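Local coordinates for protein translation elongation factor 1A (Methanosarcina mazei, PDB 3WND), which probably acts as a translation elongation factor of the SelB/EF-Tu/aIF2 gamma type, binding cysteinyl-tRNA(Cys) in its GTP-bound form, at residues L304-Q309 / D350-A355; D223-F228 / I273-I278; A25-E30 / V65-Y70; A106-G111 / S142-Q147; S84-L89 / E176-I181. All blocks are in the same frame, centred on the assembly; numbering follows the deposited sequence.

Contact 1 of 5, residues L304-Q309 / D350-A355; sequences LFVGLQ and DRFLLA
Val306 lies over one face of the Phe352 ring. Its CG2 is 3.6 Å from the centroid of the Phe352 ring and only 5° off the ring normal, a well-centred CH-pi contact. With chi1 at 65°, CG1 sits between the backbone N and the carbonyl carbon, and CG2 is left to meet the ring. Leu304 comes to the edge of the same ring, with CD1 3.6 Å from Phe352 CD1. Leu354 CD2 touches Leu304 CB at 4.0 Å. These four residues share one face of an antiparallel strand pair, 301-306 with 352-355. The pair belongs to the C-terminal beta domain, consistent with domain III of SelB-like factors. Phe305 and Leu353 form the hydrogen-bonded pair. Phe305 N donates to Leu353 O at 2.8 Å, and Leu353 N returns a bond to Phe305 O at 2.9 Å. Their side chains lie on the other face, where Ala355 CB meets the edge of the Phe305 ring and helix 74-83 packs on through Leu74 and Ile78. Beyond Val306 the chain makes a type II' turn, and a water links Gly307 N to Arg351 O. Further out, the Asp350 carboxylate pairs with Arg194, and Tyr346 meets the Phe352 ring edge-to-face.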
# COMPACT_ATOMS: atom_id res chain seq x y z
N LEU A 304 -9.83 -10.76 5.02
CA LEU A 304 -8.40 -10.82 5.29
C LEU A 304 -7.61 -10.18 4.13
O LEU A 304 -7.88 -10.43 2.93
CB LEU A 304 -7.97 -12.30 5.46
CG LEU A 304 -6.48 -12.64 5.67
CD1 LEU A 304 -6.36 -13.94 6.45
CD2 LEU A 304 -5.76 -12.75 4.31
N PHE A 305 -6.67 -9.33 4.49
CA PHE A 305 -5.73 -8.76 3.51
C PHE A 305 -4.30 -9.13 3.88
O PHE A 305 -3.88 -9.00 5.01
CB PHE A 305 -5.79 -7.22 3.67
CG PHE A 305 -7.13 -6.64 3.32
CD1 PHE A 305 -7.39 -6.15 2.07
CD2 PHE A 305 -8.16 -6.68 4.27
CE1 PHE A 305 -8.70 -5.69 1.75
CE2 PHE A 305 -9.44 -6.18 3.97
CZ PHE A 305 -9.71 -5.71 2.74
N VAL A 306 -3.56 -9.66 2.89
CA VAL A 306 -2.15 -9.93 3.10
C VAL A 306 -1.51 -9.66 1.76
O VAL A 306 -2.00 -10.09 0.72
CB VAL A 306 -1.85 -11.34 3.67
CG1 VAL A 306 -2.24 -12.43 2.68
CG2 VAL A 306 -0.36 -11.47 4.10
N GLY A 307 -0.39 -8.91 1.77
CA GLY A 307 0.18 -8.48 0.50
C GLY A 307 -0.88 -7.71 -0.30
O GLY A 307 -1.53 -6.78 0.24
N LEU A 308 -1.08 -8.12 -1.58
CA LEU A 308 -2.09 -7.46 -2.41
C LEU A 308 -3.29 -8.40 -2.62
O LEU A 308 -4.04 -8.28 -3.62
CB LEU A 308 -1.47 -7.00 -3.74
CG LEU A 308 -0.18 -6.20 -3.60
CD1 LEU A 308 0.20 -5.78 -5.00
CD2 LEU A 308 -0.32 -4.95 -2.70
N GLN A 309 -3.45 -9.32 -1.67
CA GLN A 309 -4.60 -10.29 -1.71
C GLN A 309 -5.67 -9.84 -0.69
O GLN A 309 -5.38 -9.22 0.36
CB GLN A 309 -4.08 -11.68 -1.41
CG GLN A 309 -3.13 -12.19 -2.44
CD GLN A 309 -2.20 -13.31 -1.86
OE1 GLN A 309 -2.15 -14.43 -2.39
NE2 GLN A 309 -1.43 -12.97 -0.81
N ASP A 350 5.00 -10.91 6.27
CA ASP A 350 3.88 -10.16 5.68
C ASP A 350 2.81 -9.92 6.73
O ASP A 350 2.33 -10.83 7.38
CB ASP A 350 3.22 -10.91 4.50
CG ASP A 350 4.09 -11.01 3.30
OD1 ASP A 350 4.97 -10.21 3.07
OD2 ASP A 350 3.83 -11.94 2.52
N ARG A 351 2.50 -8.62 6.93
CA ARG A 351 1.48 -8.24 7.92
C ARG A 351 0.09 -8.56 7.32
O ARG A 351 -0.21 -8.22 6.16
CB ARG A 351 1.59 -6.75 8.35
CG ARG A 351 0.59 -6.39 9.39
CD ARG A 351 0.62 -4.89 9.70
NE ARG A 351 1.94 -4.54 10.14
CZ ARG A 351 2.32 -4.07 11.33
NH1 ARG A 351 1.47 -3.72 12.26
NH2 ARG A 351 3.63 -3.90 11.55
N PHE A 352 -0.73 -9.22 8.12
CA PHE A 352 -2.14 -9.47 7.71
C PHE A 352 -3.00 -8.35 8.38
O PHE A 352 -2.78 -7.96 9.51
CB PHE A 352 -2.63 -10.78 8.32
CG PHE A 352 -2.10 -12.03 7.62
CD1 PHE A 352 -2.94 -12.79 6.83
CD2 PHE A 352 -0.77 -12.47 7.83
CE1 PHE A 352 -2.49 -13.97 6.24
CE2 PHE A 352 -0.29 -13.59 7.17
CZ PHE A 352 -1.18 -14.39 6.42
N LEU A 353 -4.00 -7.90 7.65
CA LEU A 353 -5.02 -7.03 8.21
C LEU A 353 -6.37 -7.77 8.14
O LEU A 353 -6.63 -8.51 7.20
CB LEU A 353 -5.21 -5.80 7.38
CG LEU A 353 -4.17 -4.75 7.47
CD1 LEU A 353 -4.66 -3.47 6.67
CD2 LEU A 353 -3.73 -4.37 8.89
N LEU A 354 -7.18 -7.62 9.19
CA LEU A 354 -8.52 -8.20 9.17
C LEU A 354 -9.54 -7.08 9.28
O LEU A 354 -9.34 -6.13 10.06
CB LEU A 354 -8.68 -9.05 10.45
CG LEU A 354 -7.67 -10.24 10.47
CD1 LEU A 354 -7.77 -11.02 11.79
CD2 LEU A 354 -7.85 -11.17 9.26
N ALA A 355 -10.62 -7.24 8.53
CA ALA A 355 -11.66 -6.22 8.47
C ALA A 355 -13.02 -6.87 8.66
O ALA A 355 -13.17 -8.09 8.44
CB ALA A 355 -11.59 -5.43 7.14
O HOH W 1 1.16 -7.78 3.85

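Contact 2 of 5, residues D223-F228 / I273-I278; sequences DKTKIF and ISDKEI
Phe228 and Glu277 are set with the ring lying under the aliphatic part of the glutamate. Glu277 CB is 4.0 Å from the centroid of the Phe228 ring, 24° off its normal, a CH-pi contact. The Glu277 chain bends at chi2 (-66°), and its carboxylate plane ends up 70° from the ring plane. At the ring edge, Ser274 O lies in plane, 3.3 Å from Phe228 CE1. Thr225 and Asp275 cross at about a right angle. Thr225 OG1 donates to Asp275 OD1 at 2.7 Å, coming from above the carboxylate plane. Thr225 CG2 points elsewhere and meets Ile273 CG2 at 3.5 Å, again nearly at right angles. Ile227 and Ile273 share a face of the sheet and pack on Ile197 and Ile234, in the middle beta domain, consistent with domain II of SelB-like factors. The backbone pairing is uneven. Ser274 N donates to Lys226 O at 3.1 Å, while the return bond from Lys226 N is weak. The extended Lys226 chain leads away to Asp231. Ser274 OG donates to Glu277 OE2 at 2.6 Å, on the anti lone pair. That oxygen also pairs with Arg194, and OE1 bonds to Ser347. Glu277 is buried, and this set of donors would probably keep it ionised, with its chain fixed across the Phe228 ring.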
# COMPACT_ATOMS: atom_id res chain seq x y z
N ASP A 223 16.21 -13.97 -14.58
CA ASP A 223 16.07 -14.86 -13.43
C ASP A 223 15.08 -16.01 -13.72
O ASP A 223 14.08 -15.84 -14.38
CB ASP A 223 15.47 -14.09 -12.22
CG ASP A 223 16.57 -13.41 -11.38
OD1 ASP A 223 17.80 -13.66 -11.59
OD2 ASP A 223 16.12 -12.64 -10.49
N LYS A 224 15.45 -17.17 -13.25
CA LYS A 224 14.54 -18.27 -13.27
C LYS A 224 14.05 -18.40 -11.85
O LYS A 224 14.84 -18.58 -10.92
CB LYS A 224 15.33 -19.51 -13.72
CG LYS A 224 15.86 -19.40 -15.19
CD LYS A 224 16.33 -20.79 -15.71
CE LYS A 224 15.34 -21.36 -16.74
NZ LYS A 224 15.06 -20.43 -17.89
N THR A 225 12.73 -18.29 -11.66
CA THR A 225 12.20 -18.18 -10.29
C THR A 225 10.85 -18.75 -10.36
O THR A 225 10.60 -19.61 -11.26
CB THR A 225 12.31 -16.72 -9.80
OG1 THR A 225 11.89 -16.61 -8.45
CG2 THR A 225 11.59 -15.72 -10.72
N LYS A 226 9.96 -18.40 -9.43
CA LYS A 226 8.59 -19.00 -9.39
C LYS A 226 7.51 -17.95 -9.20
O LYS A 226 7.83 -16.80 -8.85
CB LYS A 226 8.43 -20.01 -8.28
CG LYS A 226 9.29 -21.31 -8.47
CD LYS A 226 8.90 -22.35 -7.37
CE LYS A 226 9.59 -23.70 -7.57
NZ LYS A 226 8.86 -24.71 -6.73
N ILE A 227 6.25 -18.33 -9.45
CA ILE A 227 5.15 -17.45 -9.13
C ILE A 227 4.22 -18.21 -8.21
O ILE A 227 3.91 -19.41 -8.53
CB ILE A 227 4.48 -16.89 -10.40
CG1 ILE A 227 3.42 -15.78 -10.06
CG2 ILE A 227 3.93 -18.01 -11.31
CD1 ILE A 227 3.07 -14.99 -11.31
N PHE A 228 3.71 -17.51 -7.21
CA PHE A 228 2.82 -18.09 -6.19
C PHE A 228 1.58 -17.23 -6.12
O PHE A 228 1.67 -16.03 -6.36
CB PHE A 228 3.52 -18.04 -4.80
CG PHE A 228 4.68 -18.95 -4.74
CD1 PHE A 228 5.92 -18.49 -5.02
CD2 PHE A 228 4.50 -20.28 -4.36
CE1 PHE A 228 7.04 -19.33 -5.02
CE2 PHE A 228 5.56 -21.14 -4.36
CZ PHE A 228 6.85 -20.66 -4.66
N ILE A 273 6.13 -13.07 -7.14
CA ILE A 273 7.21 -13.72 -7.80
C ILE A 273 8.34 -13.82 -6.77
O ILE A 273 8.83 -12.78 -6.20
CB ILE A 273 7.75 -12.92 -9.04
CG1 ILE A 273 6.62 -12.88 -10.13
CG2 ILE A 273 9.07 -13.53 -9.55
CD1 ILE A 273 6.85 -11.85 -11.22
N SER A 274 8.82 -15.04 -6.54
CA SER A 274 9.86 -15.30 -5.59
C SER A 274 10.21 -16.74 -5.71
O SER A 274 9.47 -17.54 -6.33
CB SER A 274 9.52 -14.93 -4.14
OG SER A 274 8.86 -15.92 -3.51
N ASP A 275 11.29 -17.12 -5.04
CA ASP A 275 11.72 -18.58 -5.13
C ASP A 275 10.90 -19.44 -4.18
O ASP A 275 10.84 -20.65 -4.35
CB ASP A 275 13.20 -18.67 -4.79
CG ASP A 275 14.08 -18.22 -5.92
OD1 ASP A 275 13.63 -18.11 -7.07
OD2 ASP A 275 15.26 -18.05 -5.67
N LYS A 276 10.33 -18.86 -3.12
CA LYS A 276 9.59 -19.71 -2.15
C LYS A 276 8.58 -18.80 -1.40
O LYS A 276 8.93 -17.75 -0.83
CB LYS A 276 10.59 -20.29 -1.12
CG LYS A 276 9.97 -21.09 -0.03
CD LYS A 276 9.08 -22.24 -0.59
CE LYS A 276 8.58 -23.21 0.51
NZ LYS A 276 7.68 -22.53 1.51
N GLU A 277 7.34 -19.26 -1.30
CA GLU A 277 6.33 -18.63 -0.46
C GLU A 277 5.52 -19.65 0.21
O GLU A 277 5.41 -20.78 -0.33
CB GLU A 277 5.32 -17.75 -1.34
CG GLU A 277 6.04 -16.58 -2.05
CD GLU A 277 6.59 -15.54 -1.08
OE1 GLU A 277 5.98 -15.38 -0.00
OE2 GLU A 277 7.62 -14.93 -1.44
N ILE A 278 4.91 -19.28 1.35
CA ILE A 278 3.90 -20.20 1.97
C ILE A 278 2.61 -20.07 1.17
O ILE A 278 2.22 -18.99 0.78
CB ILE A 278 3.63 -19.78 3.48
CG1 ILE A 278 4.95 -19.83 4.24
CG2 ILE A 278 2.54 -20.67 4.15
CD1 ILE A 278 4.98 -19.17 5.62

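Contact 3 of 5, residues A25-E30 / V65-Y70; sequences AIIGTE and VDAHSY
Ile26 N donates to Val65 O at 2.7 Å, the shortest polar bond here. It is nearly straight at 170°, though the donor is tilted out of the carbonyl plane. Val65 O also takes a CA-H contact from Ala25, whose CA is 3.5 Å away. Two residues past Val65, Ala67 N donates to Ile26 O at 3.3 Å. This bond is longer but arrives nearly along the C=O axis. The two strands, 21-28 and 61-66, run parallel. Ala25 and Val65 share one face and pack on Leu81 and Ala80 of helix 74-83. Ile26 and Asp66 share the other. Ile27 CG2 touches Ala67 CB at 4.2 Å, where the backbone of Ala67 makes an inverse gamma turn. The arrangement is that of a P-loop GTPase domain. Strand 21-28 runs into a GTEKSGRT sequence that resembles the P-loop motif, with arginine at the usual lysine position. Asp66 ends the neighbouring strand, as the Walker B aspartate does in relatives. Gly28 has phi 145°, and a CB there would press on the carbonyl oxygen of Ile27. Gly28 O lies at the edge of the Tyr70 ring, in its plane, 3.6 Å from Tyr70 CD2. A type I turn from Ala67 to Tyr70 brings the ring back to the first strand. Tyr70 holds CG opposite its own N (chi1 174°), which takes the ring across to this glycine, and its OH bonds to Glu102. Asp66 OD2 is hydrogen-bonded to the Thr35 hydroxyl and Tyr70 O accepts from Arg34, both GDP-binding residues in another structure of this protein.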
# COMPACT_ATOMS: atom_id res chain seq x y z
N ALA A 25 1.34 6.66 -1.96
CA ALA A 25 -0.12 6.48 -1.94
C ALA A 25 -0.80 7.75 -1.57
O ALA A 25 -0.46 8.38 -0.58
CB ALA A 25 -0.47 5.45 -0.90
N ILE A 26 -1.74 8.17 -2.39
CA ILE A 26 -2.55 9.40 -2.06
C ILE A 26 -3.92 8.87 -1.67
O ILE A 26 -4.63 8.21 -2.48
CB ILE A 26 -2.68 10.43 -3.25
CG1 ILE A 26 -1.33 10.79 -3.91
CG2 ILE A 26 -3.49 11.65 -2.76
CD1 ILE A 26 -0.26 11.39 -3.04
N ILE A 27 -4.28 9.13 -0.40
CA ILE A 27 -5.46 8.54 0.16
C ILE A 27 -6.28 9.58 0.92
O ILE A 27 -5.79 10.69 1.30
CB ILE A 27 -5.10 7.34 1.10
CG1 ILE A 27 -4.35 7.84 2.36
CG2 ILE A 27 -4.31 6.21 0.33
CD1 ILE A 27 -4.29 6.76 3.48
N GLY A 28 -7.48 9.19 1.25
CA GLY A 28 -8.32 9.91 2.20
C GLY A 28 -9.78 9.87 1.87
O GLY A 28 -10.21 9.13 0.94
N THR A 29 -10.55 10.60 2.66
CA THR A 29 -12.03 10.61 2.61
C THR A 29 -12.62 11.19 1.35
O THR A 29 -11.89 11.66 0.42
CB THR A 29 -12.59 11.33 3.90
OG1 THR A 29 -13.99 11.01 4.04
CG2 THR A 29 -12.34 12.83 3.90
N GLU A 30 -13.95 11.04 1.22
CA GLU A 30 -14.65 11.70 0.08
C GLU A 30 -14.42 13.19 0.03
O GLU A 30 -14.34 13.85 1.08
CB GLU A 30 -16.17 11.49 0.18
CG GLU A 30 -16.53 10.04 -0.01
CD GLU A 30 -16.92 9.30 1.29
OE1 GLU A 30 -16.26 9.47 2.40
OE2 GLU A 30 -17.90 8.49 1.18
N VAL A 65 -0.13 6.77 -6.31
CA VAL A 65 -1.23 5.86 -6.52
C VAL A 65 -2.42 6.47 -5.82
O VAL A 65 -2.44 6.67 -4.57
CB VAL A 65 -0.87 4.51 -5.89
CG1 VAL A 65 -2.04 3.57 -6.11
CG2 VAL A 65 0.44 4.04 -6.47
N ASP A 66 -3.42 6.80 -6.64
CA ASP A 66 -4.68 7.32 -6.12
C ASP A 66 -5.60 6.16 -5.82
O ASP A 66 -5.96 5.37 -6.76
CB ASP A 66 -5.29 8.25 -7.18
CG ASP A 66 -6.74 8.77 -6.81
OD1 ASP A 66 -7.23 8.64 -5.67
OD2 ASP A 66 -7.36 9.38 -7.73
N ALA A 67 -5.92 5.99 -4.51
CA ALA A 67 -6.89 4.90 -4.16
C ALA A 67 -8.34 5.35 -4.41
O ALA A 67 -9.15 5.60 -3.46
CB ALA A 67 -6.69 4.54 -2.65
N HIS A 68 -8.67 5.55 -5.68
CA HIS A 68 -9.93 6.24 -6.00
C HIS A 68 -11.18 5.50 -5.71
O HIS A 68 -12.24 6.13 -5.73
CB HIS A 68 -9.91 6.79 -7.46
CG HIS A 68 -9.96 5.69 -8.50
ND1 HIS A 68 -8.83 5.23 -9.19
CD2 HIS A 68 -10.96 4.82 -8.80
CE1 HIS A 68 -9.17 4.23 -9.97
NE2 HIS A 68 -10.47 3.97 -9.78
N SER A 69 -11.08 4.18 -5.47
CA SER A 69 -12.23 3.35 -5.14
C SER A 69 -12.45 3.19 -3.64
O SER A 69 -13.32 2.50 -3.25
CB SER A 69 -12.27 1.96 -5.87
OG SER A 69 -12.06 2.16 -7.22
N TYR A 70 -11.66 3.88 -2.85
CA TYR A 70 -11.92 4.01 -1.39
C TYR A 70 -12.62 5.37 -1.26
O TYR A 70 -12.16 6.36 -1.86
CB TYR A 70 -10.56 3.96 -0.66
CG TYR A 70 -10.74 4.22 0.80
CD1 TYR A 70 -11.13 3.17 1.68
CD2 TYR A 70 -10.72 5.55 1.27
CE1 TYR A 70 -11.42 3.44 3.00
CE2 TYR A 70 -11.04 5.83 2.62
CZ TYR A 70 -11.33 4.79 3.47
OH TYR A 70 -11.65 5.02 4.77

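Contact 4 of 5, residues A106-G111 / S142-Q147; sequences ALDLLG and SGTVLQ
The Asp108 carboxylate is the flat group of this contact, and Val145 meets it at one oxygen. Val145 N donates to Asp108 OD1 at 2.9 Å with an N-H...O angle of 153°. The donor comes on the anti side of OD1, 25° out of the carboxylate plane. Thr144 CA lies 3.3 Å from the same Asp108 OD1, and the Asp108 and Thr144 side chains cross at about a right angle. Asp108 OD2 takes a bond from a water at 2.7 Å, and that water also donates to Gly143 O. A chi1 of -176° swings the Asp108 carboxyl group out from the helix and lets it reach the loop. The contact joins the end of helix 98-109 to the loop between helix 127-140 and strand 150-153, both in the alpha/beta GTPase domain. Gly111 closes the helix with a Schellman motif. In the loop, Thr144 OG1 accepts from Leu146 N, an ST turn, inside a type I turn from Thr144 to Gln147; the Thr144 hydroxyl is also hydrogen-bonded to Thr141 O. Replacing Asp108 by an alanine would probably leave Val145 N without its acceptor and break the water bridge to Gly143, so that the loop is held mainly by apolar contacts. Those contacts lie beside the carboxylate. Val145 splits its methyls: CG2 sits 3.6 Å from Leu107 O, and CG1 sits 3.9 Å from Gly111 CA. Leu107 CD1 meets Leu146 CD2 at 3.8 Å, with the two chains at about a right angle. Deeper in, Leu107 also packs on Trp149, Phe112 and Leu81.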
# COMPACT_ATOMS: atom_id res chain seq x y z
N ALA A 106 -6.30 2.52 9.81
CA ALA A 106 -5.63 1.57 8.89
C ALA A 106 -4.14 1.78 8.84
O ALA A 106 -3.37 0.81 8.90
CB ALA A 106 -6.19 1.65 7.48
N LEU A 107 -3.72 3.07 8.69
CA LEU A 107 -2.28 3.32 8.62
C LEU A 107 -1.63 2.83 9.89
O LEU A 107 -0.48 2.29 9.85
CB LEU A 107 -2.08 4.83 8.48
CG LEU A 107 -2.46 5.41 7.08
CD1 LEU A 107 -2.53 6.97 7.16
CD2 LEU A 107 -1.44 4.95 6.00
N ASP A 108 -2.30 3.06 11.03
CA ASP A 108 -1.67 2.70 12.32
C ASP A 108 -1.63 1.19 12.52
O ASP A 108 -0.60 0.66 12.96
CB ASP A 108 -2.40 3.46 13.46
CG ASP A 108 -1.78 3.22 14.77
OD1 ASP A 108 -0.63 3.66 15.03
OD2 ASP A 108 -2.54 2.68 15.60
N LEU A 109 -2.71 0.48 12.07
CA LEU A 109 -2.64 -0.99 12.15
C LEU A 109 -1.58 -1.56 11.22
O LEU A 109 -1.05 -2.63 11.47
CB LEU A 109 -3.99 -1.56 11.74
CG LEU A 109 -5.09 -1.36 12.75
CD1 LEU A 109 -6.40 -1.90 12.10
CD2 LEU A 109 -4.88 -2.07 14.05
N LEU A 110 -1.30 -0.88 10.08
CA LEU A 110 -0.23 -1.29 9.13
C LEU A 110 1.17 -0.99 9.64
O LEU A 110 2.16 -1.38 9.05
CB LEU A 110 -0.49 -0.66 7.76
CG LEU A 110 -1.64 -1.34 6.97
CD1 LEU A 110 -2.11 -0.48 5.81
CD2 LEU A 110 -1.05 -2.65 6.43
N GLY A 111 1.24 -0.19 10.68
CA GLY A 111 2.63 0.30 11.13
C GLY A 111 3.27 1.12 10.04
O GLY A 111 4.47 1.06 9.89
N SER A 142 -1.82 11.53 18.16
CA SER A 142 -0.91 11.22 19.25
C SER A 142 -0.94 9.74 19.64
O SER A 142 -2.00 9.10 19.68
CB SER A 142 -1.21 12.19 20.42
OG SER A 142 -0.61 11.79 21.62
N GLY A 143 0.26 9.16 19.75
CA GLY A 143 0.42 7.74 20.11
C GLY A 143 -0.00 6.84 18.96
O GLY A 143 -0.39 5.65 19.17
N THR A 144 0.08 7.37 17.74
CA THR A 144 -0.16 6.54 16.52
C THR A 144 1.06 6.74 15.63
O THR A 144 1.90 7.63 15.84
CB THR A 144 -1.40 6.98 15.67
OG1 THR A 144 -1.04 8.15 14.93
CG2 THR A 144 -2.59 7.26 16.56
N VAL A 145 1.15 5.93 14.57
CA VAL A 145 2.25 6.13 13.62
C VAL A 145 2.27 7.47 12.87
O VAL A 145 3.30 7.83 12.32
CB VAL A 145 2.34 4.98 12.54
CG1 VAL A 145 2.51 3.62 13.23
CG2 VAL A 145 1.15 5.02 11.56
N LEU A 146 1.16 8.20 12.91
CA LEU A 146 1.04 9.53 12.28
C LEU A 146 1.55 10.67 13.17
O LEU A 146 1.55 11.81 12.74
CB LEU A 146 -0.39 9.84 11.78
CG LEU A 146 -0.99 8.90 10.74
CD1 LEU A 146 -1.62 7.61 11.39
CD2 LEU A 146 -2.10 9.62 9.88
N GLN A 147 1.88 10.37 14.43
CA GLN A 147 2.13 11.43 15.42
C GLN A 147 3.12 12.51 14.95
O GLN A 147 2.88 13.67 15.25
CB GLN A 147 2.53 10.79 16.74
CG GLN A 147 3.90 10.14 16.71
CD GLN A 147 4.30 9.68 18.13
OE1 GLN A 147 3.48 9.06 18.87
NE2 GLN A 147 5.53 9.93 18.49
O HOH W 2 -2.10 3.56 18.16

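Contact 5 of 5, residues S84-L89 / E176-I181; sequences SDIAVL and EVAEKI
Ile86 points at the helix and carries the tight part of this contact. Its CG1 meets Val177 CG1 at 3.9 Å, and the two side chains are set at a slant. Ile86 CD1 goes further, reaching 3.9 Å from Ala178 N and 4.2 Å from Ala178 CB. With CG1 anti to the carbonyl carbon (chi1 -64°) and chi2 extended, the CD1 methyl reaches the helix backbone. Ile181 closes this patch from the next turn; its CD1 is modelled doubtfully close to Ile86. An alanine in place of Ile86 would probably open a gap facing Val177, Ala178 and Ile181. The outer side is more polar and nearer solvent. Ile181 CG2 rests on Asp85 CB at 3.7 Å. Asp85 is partly exposed, and its OD2 is hydrogen-bonded to Asn185. Glu176, Glu179 and Lys180 line the solvent side of the helix. The axes of strand 86-89 and helix 176-181 come no closer than 10.3 Å, at 153° between their directions. Through Ile86, helix 167-187 packs on one face of the central sheet. Helix 98-109 packs on the other, through Ala87 and Leu89. This is the three-layer alpha/beta/alpha order of a P-loop GTPase domain.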
# COMPACT_ATOMS: atom_id res chain seq x y z
N SER A 84 3.09 1.01 -1.80
CA SER A 84 3.74 2.28 -1.60
C SER A 84 4.63 2.31 -0.39
O SER A 84 4.49 1.48 0.55
CB SER A 84 2.66 3.38 -1.51
OG SER A 84 1.91 3.42 -2.70
N ASP A 85 5.53 3.29 -0.33
CA ASP A 85 6.35 3.46 0.87
C ASP A 85 6.03 4.73 1.63
O ASP A 85 6.48 4.85 2.78
CB ASP A 85 7.87 3.45 0.51
CG ASP A 85 8.33 2.02 0.11
OD1 ASP A 85 8.01 1.02 0.80
OD2 ASP A 85 9.00 1.95 -0.88
N ILE A 86 5.31 5.66 0.99
CA ILE A 86 4.98 6.95 1.62
C ILE A 86 3.48 7.12 1.46
O ILE A 86 2.98 6.84 0.37
CB ILE A 86 5.64 8.11 0.83
CG1 ILE A 86 7.18 7.99 0.90
CG2 ILE A 86 5.21 9.46 1.44
CD1 ILE A 86 7.95 8.98 -0.01
N ALA A 87 2.81 7.60 2.53
CA ALA A 87 1.35 7.83 2.45
C ALA A 87 1.11 9.29 2.56
O ALA A 87 1.67 9.92 3.45
CB ALA A 87 0.56 7.09 3.57
N VAL A 88 0.30 9.83 1.65
CA VAL A 88 -0.16 11.23 1.82
C VAL A 88 -1.66 11.16 2.10
O VAL A 88 -2.44 10.68 1.25
CB VAL A 88 0.04 12.02 0.52
CG1 VAL A 88 -0.62 13.43 0.67
CG2 VAL A 88 1.56 12.13 0.26
N LEU A 89 -2.03 11.51 3.35
CA LEU A 89 -3.44 11.44 3.81
C LEU A 89 -4.05 12.80 3.60
O LEU A 89 -3.55 13.79 4.18
CB LEU A 89 -3.51 10.97 5.26
CG LEU A 89 -4.86 11.12 5.92
CD1 LEU A 89 -5.92 10.23 5.15
CD2 LEU A 89 -4.73 10.73 7.40
N GLU A 176 12.33 14.52 0.63
CA GLU A 176 13.08 14.26 1.86
C GLU A 176 12.77 12.85 2.40
O GLU A 176 13.71 12.10 2.76
CB GLU A 176 12.81 15.31 2.97
CG GLU A 176 13.37 16.65 2.68
CD GLU A 176 12.88 17.67 3.73
OE1 GLU A 176 12.03 17.29 4.63
OE2 GLU A 176 13.33 18.84 3.64
N VAL A 177 11.50 12.50 2.50
CA VAL A 177 11.11 11.19 3.02
C VAL A 177 11.61 10.13 2.06
O VAL A 177 12.11 9.03 2.47
CB VAL A 177 9.55 11.08 3.26
CG1 VAL A 177 9.19 9.72 3.76
CG2 VAL A 177 9.03 12.08 4.32
N ALA A 178 11.48 10.41 0.75
CA ALA A 178 11.96 9.44 -0.22
C ALA A 178 13.44 9.08 -0.02
O ALA A 178 13.83 7.93 -0.26
CB ALA A 178 11.71 9.87 -1.63
N GLU A 179 14.25 10.04 0.45
CA GLU A 179 15.70 9.81 0.52
C GLU A 179 15.92 8.79 1.64
O GLU A 179 16.75 7.90 1.53
CB GLU A 179 16.43 11.16 0.78
CG GLU A 179 17.97 11.12 0.83
CD GLU A 179 18.53 12.51 0.46
OE1 GLU A 179 18.04 13.48 1.05
OE2 GLU A 179 19.43 12.65 -0.39
N LYS A 180 15.13 8.90 2.71
CA LYS A 180 15.24 8.01 3.88
C LYS A 180 14.80 6.64 3.48
O LYS A 180 15.47 5.64 3.79
CB LYS A 180 14.41 8.53 5.06
CG LYS A 180 14.93 9.81 5.67
CD LYS A 180 13.92 10.78 6.31
CE LYS A 180 13.13 10.29 7.56
NZ LYS A 180 11.76 10.95 7.68
N ILE A 181 13.74 6.56 2.69
CA ILE A 181 13.24 5.26 2.23
C ILE A 181 14.19 4.58 1.25
O ILE A 181 14.33 3.37 1.27
CB ILE A 181 11.84 5.40 1.60
CG1 ILE A 181 10.85 5.77 2.73
CG2 ILE A 181 11.47 4.18 0.80
CD1 ILE A 181 9.63 6.38 2.13

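Contacts 3, 4 and 5 hold the GTPase domain, contact 2 the middle beta domain and contact 1 the C-terminal one. Contacts 1, 3 and 5 are buried; contacts 2 and 4 are only partly so. Contacts 3 and 5 share a sheet, since Ala25 bonds to the backbone of Ile86 and Val88. Contact 4 touches both, through Leu107 and Leu146. Contacts 1 and 4 meet across the domain boundary, where Arg351 reaches Leu109 O. Contacts 1 and 2 do not touch, but Arg194 pairs with Asp350 and Glu277. Contact 5 is almost wholly apolar. Contact 1 joins backbone pairing to an aliphatic-aromatic face. Contact 3 is chiefly backbone pairing, and contacts 2 and 4 each use a carboxylate.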